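Local coordinates for glycosylation Associate Protein 1 (Streptococcus agalactiae serotype V, PDB 6OYC), which probably serves the accessory Sec system as a GT-B-like protein, in complex with its Gap partners, in the glycosylation and secretion of a surface protein, at residues 51-56 and 236-241; 74-79 and 213-218. All coordinates share one frame; numbering follows the deposited sequence.

In the fold
Both contacts join the C-terminal ends of neighbouring strands of the N-terminal parallel sheet, and the turns after them, to helices. Contact 1 is buried and wholly apolar between its two segments. It joins the end of strand 48-52 to the start of helix 239-242. A sulfate ion binds Gln236, away from the residues that touch. Contact 2 is partly buried and mixes a valine-lysine contact with a salt bridge. It sets the edge strand 73-75 and helix 76-80 against helix 208-223, which packs against the sheet. Val52 of contact 1 pairs with the backbone of Tyr74 and Val76 of contact 2. The centres lie about 10 Å apart.

Contact 1. Residues 51-56 and 236-241; sequences VVLNYM and QVHNAF. With SO4 (sulfate ion), chain J.
Leu53 and Phe241 meet through one methyl group. Leu53 CD1 sits at the edge of the Phe241 ring, near its plane, with CD1 3.9 Å from Phe241 CE1 and 4.0 Å from Phe241 CZ. The two side chains come from opposite directions. The same methyl lies 4.3 Å from His238 CB. Leu53 CG is anti to its own carbonyl carbon (chi1 -64°), and the extended second torsion carries CD1 out to both residues. Phe241 CG lies between its backbone N and carbonyl carbon (chi1 62°). The ring is thereby turned back over the start of its helix, and His238 O stands 3.8 Å above one face, over the ring centre.

Leu53 directly follows strand 48-52 of a parallel sheet, as in the Rossmann-like domains of GT-B proteins. His238 is the N-cap of helix 239-242, which follows strand 229-233 of the same sheet. Strand 2-5 lies between these two strands.

Further out, both ring nitrogens of His238 are engaged: NE2 with Ser233 O and ND1 with Tyr9 OH. These bonds fix the turn of the imidazole. Ile212 of helix 208-223 also packs on Leu53. At the far end, Gln236 N donates to sulfate O1 at 2.8 Å, with an angle of 147°. Asn260, Asn261 and Asn264 also bind this ion, which probably came from the crystallisation liquor.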
ATOM      1  N   VAL A  51     -14.793   5.270   5.884  1.00 29.71           N
ATOM      2  CA  VAL A  51     -15.154   4.882   7.246  1.00 33.52           C
ATOM      3  C   VAL A  51     -14.038   3.970   7.739  1.00 32.77           C
ATOM      4  O   VAL A  51     -13.983   2.788   7.368  1.00 31.00           O
ATOM      5  CB  VAL A  51     -16.521   4.181   7.322  1.00 35.72           C
ATOM      6  CG1 VAL A  51     -16.838   3.787   8.749  1.00 30.82           C
ATOM      7  CG2 VAL A  51     -17.650   5.057   6.723  1.00 34.00           C
ATOM      8  N   VAL A  52     -13.166   4.504   8.593  1.00 30.23           N
ATOM      9  CA  VAL A  52     -11.913   3.849   8.970  1.00 32.33           C
ATOM     10  C   VAL A  52     -12.083   3.254  10.356  1.00 29.45           C
ATOM     11  O   VAL A  52     -12.332   3.981  11.324  1.00 31.13           O
ATOM     12  CB  VAL A  52     -10.733   4.837   8.938  1.00 29.78           C
ATOM     13  CG1 VAL A  52      -9.444   4.159   9.424  1.00 27.45           C
ATOM     14  CG2 VAL A  52     -10.557   5.382   7.527  1.00 29.73           C
ATOM     15  N   LEU A  53     -11.918   1.939  10.463  1.00 30.21           N
ATOM     16  CA  LEU A  53     -12.245   1.264  11.712  1.00 28.85           C
ATOM     17  C   LEU A  53     -11.050   1.088  12.632  1.00 30.03           C
ATOM     18  O   LEU A  53     -11.238   1.004  13.847  1.00 28.19           O
ATOM     19  CB  LEU A  53     -12.867  -0.103  11.434  1.00 25.31           C
ATOM     20  CG  LEU A  53     -14.208  -0.117  10.704  1.00 31.14           C
ATOM     21  CD1 LEU A  53     -14.752  -1.554  10.619  1.00 32.46           C
ATOM     22  CD2 LEU A  53     -15.220   0.783  11.373  1.00 26.92           C
ATOM     23  N   ASN A  54      -9.831   1.024  12.099  1.00 28.69           N
ATOM     24  CA  ASN A  54      -8.655   0.775  12.920  1.00 28.33           C
ATOM     25  C   ASN A  54      -7.958   2.080  13.271  1.00 28.29           C
ATOM     26  O   ASN A  54      -8.237   3.141  12.714  1.00 29.16           O
ATOM     27  CB  ASN A  54      -7.676  -0.166  12.211  1.00 30.66           C
ATOM     28  CG  ASN A  54      -7.185   0.389  10.882  1.00 28.82           C
ATOM     29  OD1 ASN A  54      -7.976   0.797  10.035  1.00 29.51           O
ATOM     30  ND2 ASN A  54      -5.877   0.405  10.702  1.00 32.19           N
ATOM     31  N   TYR A  55      -7.035   1.976  14.222  1.00 27.69           N
ATOM     32  CA  TYR A  55      -6.251   3.114  14.696  1.00 28.04           C
ATOM     33  C   TYR A  55      -5.294   3.595  13.593  1.00 30.00           C
ATOM     34  O   TYR A  55      -4.449   2.828  13.115  1.00 27.40           O
ATOM     35  CB  TYR A  55      -5.490   2.669  15.947  1.00 26.74           C
ATOM     36  CG  TYR A  55      -4.613   3.690  16.634  1.00 29.19           C
ATOM     37  CD1 TYR A  55      -5.119   4.925  17.043  1.00 28.88           C
ATOM     38  CD2 TYR A  55      -3.275   3.414  16.891  1.00 28.06           C
ATOM     39  CE1 TYR A  55      -4.319   5.843  17.687  1.00 26.33           C
ATOM     40  CE2 TYR A  55      -2.472   4.314  17.546  1.00 26.73           C
ATOM     41  CZ  TYR A  55      -2.995   5.529  17.931  1.00 28.52           C
ATOM     42  OH  TYR A  55      -2.198   6.434  18.574  1.00 30.04           O
ATOM     43  N   MET A  56      -5.419   4.853  13.172  1.00 27.40           N
ATOM     44  CA  MET A  56      -4.626   5.368  12.047  1.00 32.09           C
ATOM     45  C   MET A  56      -4.092   6.772  12.335  1.00 29.15           C
ATOM     46  O   MET A  56      -4.522   7.760  11.727  1.00 29.42           O
ATOM     47  CB  MET A  56      -5.468   5.352  10.765  1.00 32.10           C
ATOM     48  CG  MET A  56      -5.702   3.953  10.210  1.00 32.87           C
ATOM     49  SD  MET A  56      -4.173   3.376   9.457  1.00 38.92           S
ATOM     50  CE  MET A  56      -4.420   3.947   7.766  1.00 31.06           C
ATOM     51  N   GLN A 236     -12.595 -10.980   6.593  1.00 33.31           N
ATOM     52  CA  GLN A 236     -13.212 -11.704   7.703  1.00 36.57           C
ATOM     53  C   GLN A 236     -13.062 -10.985   9.040  1.00 33.65           C
ATOM     54  O   GLN A 236     -13.848 -11.243   9.952  1.00 32.12           O
ATOM     55  CB  GLN A 236     -12.637 -13.116   7.821  1.00 41.33           C
ATOM     56  CG  GLN A 236     -11.151 -13.168   8.102  1.00 44.80           C
ATOM     57  CD  GLN A 236     -10.593 -14.595   8.083  1.00 54.91           C
ATOM     58  OE1 GLN A 236      -9.760 -14.935   7.234  1.00 53.47           O
ATOM     59  NE2 GLN A 236     -11.055 -15.434   9.013  1.00 55.58           N
ATOM     60  N   VAL A 237     -12.089 -10.085   9.197  1.00 34.44           N
ATOM     61  CA  VAL A 237     -11.980  -9.402  10.490  1.00 31.55           C
ATOM     62  C   VAL A 237     -13.157  -8.459  10.734  1.00 28.85           C
ATOM     63  O   VAL A 237     -13.411  -8.096  11.886  1.00 32.02           O
ATOM     64  CB  VAL A 237     -10.641  -8.642  10.620  1.00 32.02           C
ATOM     65  CG1 VAL A 237      -9.453  -9.583  10.375  1.00 24.73           C
ATOM     66  CG2 VAL A 237     -10.592  -7.456   9.646  1.00 28.56           C
ATOM     67  N   HIS A 238     -13.898  -8.051   9.696  1.00 25.98           N
ATOM     68  CA  HIS A 238     -15.025  -7.154   9.939  1.00 34.52           C
ATOM     69  C   HIS A 238     -16.326  -7.491   9.202  1.00 33.21           C
ATOM     70  O   HIS A 238     -17.331  -6.825   9.449  1.00 34.90           O
ATOM     71  CB  HIS A 238     -14.622  -5.700   9.620  1.00 31.88           C
ATOM     72  CG  HIS A 238     -14.287  -5.459   8.182  1.00 33.02           C
ATOM     73  ND1 HIS A 238     -13.361  -4.515   7.792  1.00 32.21           N
ATOM     74  CD2 HIS A 238     -14.751  -6.029   7.041  1.00 33.09           C
ATOM     75  CE1 HIS A 238     -13.268  -4.514   6.473  1.00 32.26           C
ATOM     76  NE2 HIS A 238     -14.108  -5.417   5.992  1.00 31.79           N
ATOM     77  N   ASN A 239     -16.338  -8.484   8.313  1.00 33.12           N
ATOM     78  CA  ASN A 239     -17.545  -8.799   7.559  1.00 33.79           C
ATOM     79  C   ASN A 239     -18.730  -9.072   8.475  1.00 38.07           C
ATOM     80  O   ASN A 239     -19.859  -8.677   8.168  1.00 40.61           O
ATOM     81  CB  ASN A 239     -17.301 -10.012   6.670  1.00 32.40           C
ATOM     82  CG  ASN A 239     -16.534  -9.676   5.427  1.00 35.58           C
ATOM     83  OD1 ASN A 239     -16.333  -8.503   5.096  1.00 34.76           O
ATOM     84  ND2 ASN A 239     -16.081 -10.711   4.723  1.00 34.68           N
ATOM     85  N   ALA A 240     -18.493  -9.738   9.610  1.00 33.03           N
ATOM     86  CA  ALA A 240     -19.603 -10.233  10.413  1.00 37.98           C
ATOM     87  C   ALA A 240     -20.404  -9.089  11.025  1.00 42.20           C
ATOM     88  O   ALA A 240     -21.642  -9.125  11.023  1.00 48.59           O
ATOM     89  CB  ALA A 240     -19.105 -11.190  11.498  1.00 29.81           C
ATOM     90  N   PHE A 241     -19.740  -8.052  11.528  1.00 38.32           N
ATOM     91  CA  PHE A 241     -20.527  -6.960  12.090  1.00 43.32           C
ATOM     92  C   PHE A 241     -20.827  -5.845  11.092  1.00 42.75           C
ATOM     93  O   PHE A 241     -21.637  -4.972  11.401  1.00 45.66           O
ATOM     94  CB  PHE A 241     -19.866  -6.381  13.360  1.00 36.34           C
ATOM     95  CG  PHE A 241     -18.497  -5.781  13.145  1.00 34.73           C
ATOM     96  CD1 PHE A 241     -18.352  -4.457  12.760  1.00 35.22           C
ATOM     97  CD2 PHE A 241     -17.364  -6.528  13.381  1.00 32.00           C
ATOM     98  CE1 PHE A 241     -17.102  -3.891  12.600  1.00 32.97           C
ATOM     99  CE2 PHE A 241     -16.103  -5.973  13.216  1.00 37.44           C
ATOM    100  CZ  PHE A 241     -15.973  -4.647  12.823  1.00 34.44           C
TER
HETATM  101  S   SO4 J 607     -10.305 -13.122   4.004  1.00 49.78           S
HETATM  102  O1  SO4 J 607     -11.118 -11.965   4.392  1.00 38.34           O
HETATM  103  O2  SO4 J 607     -10.893 -14.360   4.523  1.00 45.38           O
HETATM  104  O3  SO4 J 607     -10.242 -13.203   2.530  1.00 44.78           O
HETATM  105  O4  SO4 J 607      -8.931 -12.948   4.515  1.00 55.63           O

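Contact 2. Residues 74-79 and 213-218; sequences YSVFDD and REKYLT
Lys215 reaches across to Asp79, and its side chain runs obliquely to both Asp79 and Val76. Its CB lies 3.7 Å from Val76 CG1. Beyond CB the chain bends twice (chi2 -54°, chi3 -70°), which turns the ammonium end toward the carboxylate. Lys215 NZ then donates to Asp79 OD2 at 3.0 Å, forming a salt bridge. The lysine comes from above the carboxylate, 56° out of its plane.

Tyr74 crosses Lys215 at about a right angle, with Tyr74 OH 3.8 Å from Lys215 CE. The hydroxyl donates to Asp79 OD2 at 2.7 Å, on the anti lone pair of that oxygen, the one away from OD1. Asp79 OD2 lies in the plane of the tyrosine ring, at its edge. One carboxylate oxygen thus takes two donors from different directions, and this would probably favour the charged form of Asp79.

Tyr74 is on strand 73-75, the outermost strand, within this chain, of the N-terminal Rossmann-like sheet, consistent with the GT-B clan. Asp79 is on the short helix 76-80 that follows. Helix 208-223 covers both. Ser75 is the N-cap of the short helix: its OG accepts from Asp78 N at 3.0 Å. Asp79 N bonds to Ser75 O in the first turn.

Tyr219 of helix 208-223 meets the Tyr74 ring, and Leu53 packs on Val76. Asp78 forms a salt bridge with Arg151.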
ATOM      1  N   TYR A  74     -14.485   9.407   8.210  1.00 34.61           N
ATOM      2  CA  TYR A  74     -14.828   9.224   9.608  1.00 33.97           C
ATOM      3  C   TYR A  74     -13.880   8.172  10.179  1.00 32.68           C
ATOM      4  O   TYR A  74     -13.704   7.101   9.587  1.00 33.06           O
ATOM      5  CB  TYR A  74     -16.298   8.791   9.780  1.00 34.69           C
ATOM      6  CG  TYR A  74     -16.601   8.287  11.169  1.00 34.49           C
ATOM      7  CD1 TYR A  74     -16.922   9.170  12.199  1.00 32.08           C
ATOM      8  CD2 TYR A  74     -16.534   6.924  11.462  1.00 32.42           C
ATOM      9  CE1 TYR A  74     -17.193   8.696  13.486  1.00 32.39           C
ATOM     10  CE2 TYR A  74     -16.794   6.453  12.724  1.00 32.47           C
ATOM     11  CZ  TYR A  74     -17.123   7.341  13.733  1.00 32.46           C
ATOM     12  OH  TYR A  74     -17.366   6.852  14.994  1.00 34.73           O
ATOM     13  N   SER A  75     -13.268   8.482  11.312  1.00 30.93           N
ATOM     14  CA  SER A  75     -12.325   7.584  11.965  1.00 32.14           C
ATOM     15  C   SER A  75     -12.876   7.213  13.330  1.00 31.67           C
ATOM     16  O   SER A  75     -13.042   8.079  14.194  1.00 31.64           O
ATOM     17  CB  SER A  75     -10.939   8.221  12.099  1.00 28.08           C
ATOM     18  OG  SER A  75     -10.200   7.563  13.109  1.00 30.50           O
ATOM     19  N   VAL A  76     -13.161   5.928  13.517  1.00 30.95           N
ATOM     20  CA  VAL A  76     -13.638   5.440  14.805  1.00 30.06           C
ATOM     21  C   VAL A  76     -12.733   5.937  15.936  1.00 31.13           C
ATOM     22  O   VAL A  76     -13.203   6.442  16.964  1.00 32.55           O
ATOM     23  CB  VAL A  76     -13.733   3.903  14.779  1.00 27.00           C
ATOM     24  CG1 VAL A  76     -13.796   3.347  16.167  1.00 31.20           C
ATOM     25  CG2 VAL A  76     -14.910   3.439  13.949  1.00 26.46           C
ATOM     26  N   PHE A  77     -11.421   5.815  15.760  1.00 28.68           N
ATOM     27  CA  PHE A  77     -10.512   6.163  16.853  1.00 31.27           C
ATOM     28  C   PHE A  77     -10.439   7.665  17.074  1.00 28.65           C
ATOM     29  O   PHE A  77     -10.304   8.107  18.216  1.00 30.98           O
ATOM     30  CB  PHE A  77      -9.117   5.582  16.606  1.00 30.31           C
ATOM     31  CG  PHE A  77      -8.988   4.155  17.069  1.00 29.14           C
ATOM     32  CD1 PHE A  77      -9.558   3.122  16.323  1.00 26.13           C
ATOM     33  CD2 PHE A  77      -8.345   3.853  18.265  1.00 26.26           C
ATOM     34  CE1 PHE A  77      -9.452   1.812  16.733  1.00 23.95           C
ATOM     35  CE2 PHE A  77      -8.237   2.540  18.685  1.00 27.70           C
ATOM     36  CZ  PHE A  77      -8.802   1.515  17.922  1.00 28.40           C
ATOM     37  N   ASP A  78     -10.514   8.465  16.002  1.00 30.39           N
ATOM     38  CA  ASP A  78     -10.650   9.915  16.147  1.00 31.81           C
ATOM     39  C   ASP A  78     -11.854  10.265  17.028  1.00 33.59           C
ATOM     40  O   ASP A  78     -11.769  11.119  17.920  1.00 34.66           O
ATOM     41  CB  ASP A  78     -10.792  10.567  14.767  1.00 31.22           C
ATOM     42  CG  ASP A  78      -9.444  10.810  14.070  1.00 32.32           C
ATOM     43  OD1 ASP A  78      -8.422  10.166  14.396  1.00 29.83           O
ATOM     44  OD2 ASP A  78      -9.419  11.659  13.168  1.00 31.71           O
ATOM     45  N   ASP A  79     -12.986   9.613  16.773  1.00 33.35           N
ATOM     46  CA  ASP A  79     -14.195   9.790  17.578  1.00 31.42           C
ATOM     47  C   ASP A  79     -13.947   9.414  19.039  1.00 30.42           C
ATOM     48  O   ASP A  79     -14.173  10.211  19.953  1.00 30.86           O
ATOM     49  CB  ASP A  79     -15.294   8.921  16.962  1.00 34.08           C
ATOM     50  CG  ASP A  79     -16.662   9.127  17.595  1.00 38.31           C
ATOM     51  OD1 ASP A  79     -16.776   9.764  18.659  1.00 39.86           O
ATOM     52  OD2 ASP A  79     -17.637   8.620  17.005  1.00 37.63           O
ATOM     53  N   ARG A 213     -17.005  -2.354  17.170  1.00 29.36           N
ATOM     54  CA  ARG A 213     -18.345  -2.703  16.696  1.00 35.19           C
ATOM     55  C   ARG A 213     -19.353  -1.675  17.175  1.00 31.26           C
ATOM     56  O   ARG A 213     -20.218  -1.231  16.406  1.00 29.36           O
ATOM     57  CB  ARG A 213     -18.762  -4.113  17.160  1.00 34.30           C
ATOM     58  CG  ARG A 213     -17.832  -5.240  16.691  1.00 40.09           C
ATOM     59  CD  ARG A 213     -18.438  -6.664  16.774  1.00 43.04           C
ATOM     60  NE  ARG A 213     -18.791  -7.123  18.124  1.00 48.97           N
ATOM     61  CZ  ARG A 213     -17.935  -7.647  19.009  1.00 46.47           C
ATOM     62  NH1 ARG A 213     -16.651  -7.763  18.705  1.00 46.25           N
ATOM     63  NH2 ARG A 213     -18.362  -8.047  20.213  1.00 48.15           N
ATOM     64  N   GLU A 214     -19.225  -1.255  18.434  1.00 29.65           N
ATOM     65  CA  GLU A 214     -20.180  -0.306  19.012  1.00 33.57           C
ATOM     66  C   GLU A 214     -20.120   1.029  18.284  1.00 32.08           C
ATOM     67  O   GLU A 214     -21.152   1.581  17.881  1.00 31.98           O
ATOM     68  CB  GLU A 214     -19.905  -0.119  20.509  1.00 31.52           C
ATOM     69  CG  GLU A 214     -20.702   1.021  21.121  1.00 33.40           C
ATOM     70  CD  GLU A 214     -20.422   1.235  22.599  1.00 33.56           C
ATOM     71  OE1 GLU A 214     -20.167   0.256  23.340  1.00 29.95           O
ATOM     72  OE2 GLU A 214     -20.454   2.407  23.022  1.00 34.84           O
ATOM     73  N   LYS A 215     -18.906   1.550  18.075  1.00 33.46           N
ATOM     74  CA  LYS A 215     -18.769   2.794  17.324  1.00 34.01           C
ATOM     75  C   LYS A 215     -19.293   2.643  15.899  1.00 31.86           C
ATOM     76  O   LYS A 215     -19.978   3.535  15.391  1.00 33.26           O
ATOM     77  CB  LYS A 215     -17.311   3.255  17.324  1.00 34.90           C
ATOM     78  CG  LYS A 215     -16.785   3.592  18.700  1.00 33.25           C
ATOM     79  CD  LYS A 215     -17.686   4.616  19.385  1.00 36.09           C
ATOM     80  CE  LYS A 215     -17.584   5.983  18.735  1.00 38.74           C
ATOM     81  NZ  LYS A 215     -18.693   6.906  19.163  1.00 45.50           N
ATOM     82  N   TYR A 216     -19.017   1.510  15.242  1.00 32.76           N
ATOM     83  CA  TYR A 216     -19.509   1.352  13.872  1.00 33.86           C
ATOM     84  C   TYR A 216     -21.037   1.326  13.825  1.00 37.13           C
ATOM     85  O   TYR A 216     -21.659   1.975  12.970  1.00 34.96           O
ATOM     86  CB  TYR A 216     -18.961   0.089  13.216  1.00 30.69           C
ATOM     87  CG  TYR A 216     -19.612  -0.106  11.872  1.00 33.01           C
ATOM     88  CD1 TYR A 216     -19.345   0.770  10.827  1.00 34.57           C
ATOM     89  CD2 TYR A 216     -20.536  -1.121  11.655  1.00 32.64           C
ATOM     90  CE1 TYR A 216     -19.943   0.627   9.590  1.00 34.36           C
ATOM     91  CE2 TYR A 216     -21.146  -1.280  10.415  1.00 33.67           C
ATOM     92  CZ  TYR A 216     -20.848  -0.394   9.385  1.00 38.61           C
ATOM     93  OH  TYR A 216     -21.441  -0.518   8.141  1.00 39.19           O
ATOM     94  N   LEU A 217     -21.666   0.557  14.717  1.00 34.08           N
ATOM     95  CA  LEU A 217     -23.119   0.485  14.652  1.00 36.86           C
ATOM     96  C   LEU A 217     -23.744   1.849  14.927  1.00 37.50           C
ATOM     97  O   LEU A 217     -24.746   2.208  14.300  1.00 36.14           O
ATOM     98  CB  LEU A 217     -23.638  -0.588  15.607  1.00 37.85           C
ATOM     99  CG  LEU A 217     -23.087  -1.969  15.230  1.00 43.29           C
ATOM    100  CD1 LEU A 217     -23.566  -3.039  16.197  1.00 51.93           C
ATOM    101  CD2 LEU A 217     -23.402  -2.357  13.782  1.00 45.63           C
ATOM    102  N   THR A 218     -23.130   2.652  15.795  1.00 36.86           N
ATOM    103  CA  THR A 218     -23.594   4.024  15.951  1.00 36.15           C
ATOM    104  C   THR A 218     -23.458   4.808  14.650  1.00 38.64           C
ATOM    105  O   THR A 218     -24.380   5.542  14.267  1.00 41.30           O
ATOM    106  CB  THR A 218     -22.828   4.724  17.071  1.00 37.44           C
ATOM    107  OG1 THR A 218     -23.116   4.090  18.324  1.00 34.51           O
ATOM    108  CG2 THR A 218     -23.221   6.190  17.136  1.00 32.73           C
TER